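Local coordinates for uncharacterized protein (Listeria monocytogenes, PDB 3MAB) that is of unknown function but carries a TfoX C-terminal domain, a small all-helical fold of the helix-hairpin-helix clan, at residues E38-L41 against R42-N46; E72-K75 against I76-K79. The protein carries 2 engineered substitutions. All blocks are in the same frame, centred on the assembly; numbering follows the deposited sequence.

Contact 1: residues E38-L41 against R42-N46; sequences EAFL and RIWEN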
ATOM      1  N   GLU B  38      12.709   0.137  11.634  1.00 11.04           N
ATOM      2  CA  GLU B  38      13.291  -1.087  12.211  1.00 10.01           C
ATOM      3  C   GLU B  38      13.319  -2.207  11.133  1.00 10.47           C
ATOM      4  O   GLU B  38      14.304  -2.897  10.995  1.00 10.95           O
ATOM      5  CB  GLU B  38      12.525  -1.571  13.423  1.00 11.01           C
ATOM      6  CG  GLU B  38      13.155  -2.878  13.933  1.00 17.64           C
ATOM      7  CD  GLU B  38      12.646  -3.408  15.231  1.00 20.12           C
ATOM      8  OE1 GLU B  38      12.156  -2.663  16.108  1.00 18.07           O
ATOM      9  OE2 GLU B  38      12.752  -4.661  15.408  1.00 23.37           O
ATOM     10  N   ALA B  39      12.239  -2.376  10.388  1.00  9.28           N
ATOM     11  CA  ALA B  39      12.207  -3.439   9.376  1.00  9.21           C
ATOM     12  C   ALA B  39      13.313  -3.203   8.336  1.00  8.49           C
ATOM     13  O   ALA B  39      14.045  -4.116   7.952  1.00  9.77           O
ATOM     14  CB  ALA B  39      10.849  -3.511   8.749  1.00 10.47           C
ATOM     15  N   PHE B  40      13.459  -1.961   7.916  1.00  7.16           N
ATOM     16  CA  PHE B  40      14.505  -1.595   6.969  1.00  8.29           C
ATOM     17  C   PHE B  40      15.874  -1.920   7.542  1.00  7.90           C
ATOM     18  O   PHE B  40      16.683  -2.499   6.842  1.00  9.35           O
ATOM     19  CB  PHE B  40      14.448  -0.121   6.564  1.00  9.49           C
ATOM     20  CG  PHE B  40      15.486   0.262   5.595  1.00 10.13           C
ATOM     21  CD1 PHE B  40      15.247   0.102   4.257  1.00  9.66           C
ATOM     22  CD2 PHE B  40      16.721   0.760   5.976  1.00 11.07           C
ATOM     23  CE1 PHE B  40      16.194   0.384   3.327  1.00 12.32           C
ATOM     24  CE2 PHE B  40      17.673   1.060   4.997  1.00 13.97           C
ATOM     25  CZ  PHE B  40      17.383   0.874   3.683  1.00 13.94           C
ATOM     26  N   LEU B  41      16.144  -1.567   8.802  1.00  9.29           N
ATOM     27  CA  LEU B  41      17.456  -1.808   9.397  1.00 10.23           C
ATOM     28  C   LEU B  41      17.768  -3.318   9.373  1.00 10.75           C
ATOM     29  O   LEU B  41      18.909  -3.758   9.177  1.00 11.70           O
ATOM     30  CB  LEU B  41      17.536  -1.269  10.823  1.00 11.23           C
ATOM     31  CG  LEU B  41      17.742   0.220  10.942  1.00 12.80           C
ATOM     32  CD1 LEU B  41      17.660   0.601  12.373  1.00 14.58           C
ATOM     33  CD2 LEU B  41      19.057   0.710  10.307  1.00 18.20           C
ATOM     34  N   ARG B  42      16.744  -4.100   9.684  1.00  9.99           N
ATOM     35  CA  ARG B  42      16.921  -5.553   9.733  1.00 11.59           C
ATOM     36  C   ARG B  42      17.304  -6.130   8.350  1.00 12.15           C
ATOM     37  O   ARG B  42      18.112  -7.032   8.295  1.00 14.92           O
ATOM     38  CB  ARG B  42      15.690  -6.226  10.359  1.00 11.65           C
ATOM     39  CG  ARG B  42      15.706  -5.943  11.814  1.00 14.17           C
ATOM     40  CD  ARG B  42      14.491  -6.160  12.649  1.00 19.70           C
ATOM     41  NE  ARG B  42      14.146  -7.551  12.713  1.00 22.45           N
ATOM     42  CZ  ARG B  42      13.175  -8.076  13.465  1.00 22.77           C
ATOM     43  NH1 ARG B  42      12.492  -7.358  14.326  1.00 21.16           N
ATOM     44  NH2 ARG B  42      12.894  -9.368  13.348  1.00 21.92           N
ATOM     45  N   ILE B  43      16.678  -5.644   7.296  1.00 10.66           N
ATOM     46  CA  ILE B  43      16.999  -6.108   5.966  1.00 11.74           C
ATOM     47  C   ILE B  43      18.328  -5.553   5.487  1.00 12.14           C
ATOM     48  O   ILE B  43      19.073  -6.253   4.824  1.00 14.04           O
ATOM     49  CB  ILE B  43      15.849  -5.924   4.937  1.00 11.91           C
ATOM     50  CG1 ILE B  43      15.405  -4.502   4.690  1.00 15.87           C
ATOM     51  CG2 ILE B  43      14.615  -6.694   5.427  1.00 14.29           C
ATOM     52  CD1 ILE B  43      14.340  -4.382   3.457  1.00 17.44           C
ATOM     53  N   TRP B  44      18.612  -4.310   5.868  1.00 11.57           N
ATOM     54  CA  TRP B  44      19.872  -3.623   5.498  1.00 12.25           C
ATOM     55  C   TRP B  44      21.073  -4.232   6.176  1.00 14.13           C
ATOM     56  O   TRP B  44      22.138  -4.356   5.564  1.00 16.10           O
ATOM     57  CB  TRP B  44      19.695  -2.176   5.838  1.00 12.34           C
ATOM     58  CG  TRP B  44      20.861  -1.289   5.575  1.00 14.19           C
ATOM     59  CD1 TRP B  44      21.164  -0.710   4.395  1.00 17.26           C
ATOM     60  CD2 TRP B  44      21.763  -0.749   6.557  1.00 12.72           C
ATOM     61  NE1 TRP B  44      22.218   0.149   4.567  1.00 15.43           N
ATOM     62  CE2 TRP B  44      22.606   0.148   5.881  1.00 14.28           C
ATOM     63  CE3 TRP B  44      21.907  -0.911   7.935  1.00 16.84           C
ATOM     64  CZ2 TRP B  44      23.607   0.827   6.510  1.00 15.46           C
ATOM     65  CZ3 TRP B  44      22.908  -0.236   8.580  1.00 19.37           C
ATOM     66  CH2 TRP B  44      23.775   0.590   7.867  1.00 17.63           C
ATOM     67  N   GLU B  45      20.900  -4.711   7.398  1.00 13.75           N
ATOM     68  CA  GLU B  45      21.932  -5.440   8.091  1.00 17.14           C
ATOM     69  C   GLU B  45      22.325  -6.714   7.281  1.00 18.69           C
ATOM     70  O   GLU B  45      23.490  -7.086   7.242  1.00 21.16           O
ATOM     71  CB  GLU B  45      21.416  -5.840   9.472  1.00 18.96           C
ATOM     72  CG  GLU B  45      22.358  -6.776  10.223  1.00 23.37           C
ATOM     73  CD  GLU B  45      21.952  -7.032  11.656  1.00 24.97           C
ATOM     74  OE1 GLU B  45      20.745  -7.080  11.943  1.00 26.89           O
ATOM     75  OE2 GLU B  45      22.865  -7.230  12.494  1.00 33.23           O
ATOM     76  N   ASN B  46      21.359  -7.357   6.633  1.00 18.87           N
ATOM     77  CA  ASN B  46      21.560  -8.602   5.859  1.00 21.56           C
ATOM     78  C   ASN B  46      22.044  -8.312   4.447  1.00 21.67           C
ATOM     79  O   ASN B  46      22.675  -9.157   3.844  1.00 24.24           O
ATOM     80  CB  ASN B  46      20.273  -9.413   5.813  1.00 22.01           C
ATOM     81  CG  ASN B  46      19.957 -10.094   7.139  1.00 22.59           C
ATOM     82  OD1 ASN B  46      20.843 -10.227   7.998  1.00 27.32           O
ATOM     83  ND2 ASN B  46      18.694 -10.557   7.304  1.00 25.23           N
TER
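Phe-40 lies against Trp-44 one helical turn further on, its CE2 3.9 Å from Trp-44 CB. The planes of the phenyl ring and the five-membered ring of the indole are only 25° apart, yet with centroids separated by 5.4 Å the rings are displaced past each other and share little overlap. Both side chains have CG anti to the backbone N (chi1 -179° in Phe-40 and 179° in Trp-44), but the two groups cross at a slant, Phe-40 CE2 and CZ coming up to Trp-44 CB and CD1. Leu-41 runs alongside the indole and brings CD2 to 4.0 Å from Trp-44 CE3. On another side of the helix, Glu-38 and Arg-42 form an i to i+4 salt bridge, with Arg-42 NH1 2.9 Å from Glu-38 OE2. The carboxylate oxygen sits at the guanidinium edge, in its plane, and is approached on its anti side. Arg-42 NH2 hydrogen-bonds to Ala-23 O, and Trp-44 NE1 to Glu-86 OE2. Phe-40 and Leu-41 also touch Leu-85 of helix 72-85, while Ile-43 packs on Leu-16. This part of the helix is amphipathic: apolar groups join it to neighbouring helices, and the ion pair, whose Glu-38 is exposed, probably adds modestly to helix stability.

Contact 2: residues E72-K75 against I76-K79; sequences EAKK and IELK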
ATOM      1  N   GLU B  72       4.554  14.436   2.378  1.00 16.11           N
ATOM      2  CA  GLU B  72       5.867  14.946   2.136  1.00 15.97           C
ATOM      3  C   GLU B  72       6.708  14.908   3.408  1.00 14.08           C
ATOM      4  O   GLU B  72       7.902  14.664   3.360  1.00 13.49           O
ATOM      5  CB  GLU B  72       5.778  16.382   1.673  1.00 18.09           C
ATOM      6  CG  GLU B  72       7.057  16.910   1.104  1.00 23.61           C
ATOM      7  CD  GLU B  72       7.458  16.196  -0.153  1.00 29.21           C
ATOM      8  OE1 GLU B  72       6.517  15.930  -0.944  1.00 35.48           O
ATOM      9  OE2 GLU B  72       8.683  15.934  -0.319  1.00 32.24           O
ATOM     10  N   ALA B  73       6.090  15.191   4.562  1.00 14.15           N
ATOM     11  CA  ALA B  73       6.832  15.166   5.819  1.00 13.01           C
ATOM     12  C   ALA B  73       7.403  13.786   6.120  1.00 12.10           C
ATOM     13  O   ALA B  73       8.544  13.648   6.551  1.00 11.59           O
ATOM     14  CB  ALA B  73       5.996  15.631   6.937  1.00 16.56           C
ATOM     15  N   LYS B  74       6.635  12.755   5.867  1.00 11.95           N
ATOM     16  CA  LYS B  74       7.081  11.404   6.092  1.00 12.27           C
ATOM     17  C   LYS B  74       8.174  11.050   5.134  1.00 11.23           C
ATOM     18  O   LYS B  74       9.163  10.432   5.533  1.00 10.28           O
ATOM     19  CB  LYS B  74       5.931  10.421   5.967  1.00 11.82           C
ATOM     20  CG  LYS B  74       6.278   8.948   6.259  1.00 11.68           C
ATOM     21  CD  LYS B  74       6.872   8.700   7.588  1.00 12.96           C
ATOM     22  CE  LYS B  74       5.938   8.892   8.687  1.00 17.46           C
ATOM     23  NZ  LYS B  74       6.653   8.687   9.967  1.00 20.56           N
ATOM     24  N   LYS B  75       8.036  11.420   3.861  1.00 11.06           N
ATOM     25  CA  LYS B  75       9.105  11.113   2.904  1.00 11.80           C
ATOM     26  C   LYS B  75      10.436  11.774   3.314  1.00 11.50           C
ATOM     27  O   LYS B  75      11.514  11.142   3.237  1.00 12.22           O
ATOM     28  CB  LYS B  75       8.748  11.571   1.519  1.00 14.00           C
ATOM     29  CG  LYS B  75       7.636  10.817   0.857  1.00 17.17           C
ATOM     30  CD  LYS B  75       7.456  11.368  -0.576  1.00 22.97           C
ATOM     31  CE  LYS B  75       6.260  10.814  -1.250  1.00 25.16           C
ATOM     32  NZ  LYS B  75       5.628  11.857  -2.110  1.00 32.01           N
ATOM     33  N   ILE B  76      10.369  13.035   3.767  1.00 11.61           N
ATOM     34  CA  ILE B  76      11.565  13.730   4.220  1.00 12.76           C
ATOM     35  C   ILE B  76      12.139  13.073   5.453  1.00 11.06           C
ATOM     36  O   ILE B  76      13.359  12.940   5.582  1.00 12.18           O
ATOM     37  CB  ILE B  76      11.300  15.255   4.355  1.00 12.49           C
ATOM     38  CG1 ILE B  76      11.181  15.831   2.943  1.00 15.40           C
ATOM     39  CG2 ILE B  76      12.422  15.941   5.176  1.00 15.78           C
ATOM     40  CD1 ILE B  76      10.564  17.218   2.909  1.00 17.23           C
ATOM     41  N   GLU B  77      11.308  12.647   6.394  1.00 11.03           N
ATOM     42  CA  GLU B  77      11.748  11.945   7.588  1.00 11.86           C
ATOM     43  C   GLU B  77      12.520  10.673   7.214  1.00 10.99           C
ATOM     44  O   GLU B  77      13.616  10.361   7.768  1.00 11.29           O
ATOM     45  CB  GLU B  77      10.521  11.636   8.457  1.00 13.20           C
ATOM     46  CG  GLU B  77      10.825  10.789   9.687  1.00 17.55           C
ATOM     47  CD  GLU B  77       9.599  10.299  10.396  1.00 19.46           C
ATOM     48  OE1 GLU B  77       8.474  10.626   9.984  1.00 20.99           O
ATOM     49  OE2 GLU B  77       9.778   9.599  11.412  1.00 25.33           O
ATOM     50  N   LEU B  78      12.010   9.930   6.236  1.00 10.22           N
ATOM     51  CA  LEU B  78      12.608   8.676   5.868  1.00  9.32           C
ATOM     52  C   LEU B  78      13.921   8.950   5.158  1.00  9.80           C
ATOM     53  O   LEU B  78      14.901   8.232   5.364  1.00  9.96           O
ATOM     54  CB  LEU B  78      11.644   7.871   4.981  1.00 10.34           C
ATOM     55  CG  LEU B  78      10.370   7.417   5.683  1.00  8.50           C
ATOM     56  CD1 LEU B  78       9.436   6.822   4.661  1.00 11.58           C
ATOM     57  CD2 LEU B  78      10.574   6.449   6.814  1.00 13.16           C
ATOM     58  N   LYS B  79      13.947   9.953   4.299  1.00 10.61           N
ATOM     59  CA  LYS B  79      15.193  10.331   3.599  1.00 11.91           C
ATOM     60  C   LYS B  79      16.278  10.749   4.578  1.00 11.62           C
ATOM     61  O   LYS B  79      17.461  10.354   4.410  1.00 12.00           O
ATOM     62  CB  LYS B  79      14.926  11.461   2.618  1.00 13.53           C
ATOM     63  CG  LYS B  79      16.115  11.768   1.814  1.00 21.71           C
ATOM     64  CD  LYS B  79      15.870  12.829   0.737  1.00 27.88           C
ATOM     65  CE  LYS B  79      15.259  12.245  -0.530  1.00 29.97           C
ATOM     66  NZ  LYS B  79      15.540  13.087  -1.740  1.00 34.89           N
TER
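Glu-72 bends over Ile-76, the residue one turn along: its CG lies 4.0 Å from Ile-76 CD1, and OE2 comes equally near that methyl, a contact of a carboxylate with a hydrocarbon tip at the exposed surface. In the backbone, Glu-72 O accepts the amide N-H of Ile-76, the first of four i to i+4 backbone bonds in this stretch. Ala-73 contributes mainly through its backbone, with its O 2.9 Å from Glu-77 N. Lys-74 carries the main side-chain interaction. Bends at chi2 (56°) and chi3 (69°) turn its chain alongside Glu-77, and the two side chains run side by side until Lys-74 NZ reaches Glu-77 OE1 at 2.7 Å. In this i to i+3 salt bridge NZ approaches OE1 from above the carboxylate plane, 39° out of it. Glu-77 OE2 pairs with Lys-37, so that each carboxylate oxygen has a lysine partner, an environment that would be expected to stabilise its negative charge. The aliphatic part of Lys-74 also crosses Leu-78, with CG 4.1 Å from Leu-78 CD1. Lys-75 accepts the amide of Lys-79, its O 2.9 Å from Lys-79 N. Lys-74, Lys-75 and the buried Leu-78 face helix 52-63, touching Glu-59 and Tyr-56, while the ion pair to Lys-37 ties helix 72-85 to helix 28-46.

How the contacts relate
Contact 1 occupies the C-terminal part of helix 28-46, and contact 2 opens helix 72-85, so the two follow in series along the chain. Their centres are about 18 Å apart and their nearest atoms about 8 Å, without touching. The helices that bear them nevertheless meet: side chains of contact 1 reach the far part of helix 72-85 at Phe-81 and Leu-85, and Glu-77 of contact 2 reaches back to Lys-37, immediately before contact 1. Each contact contains an intrahelical ion pair, but the acid comes first in sequence in contact 1 and the lysine first in contact 2. Contact 1 is partly buried, whereas contact 2 lies at the surface.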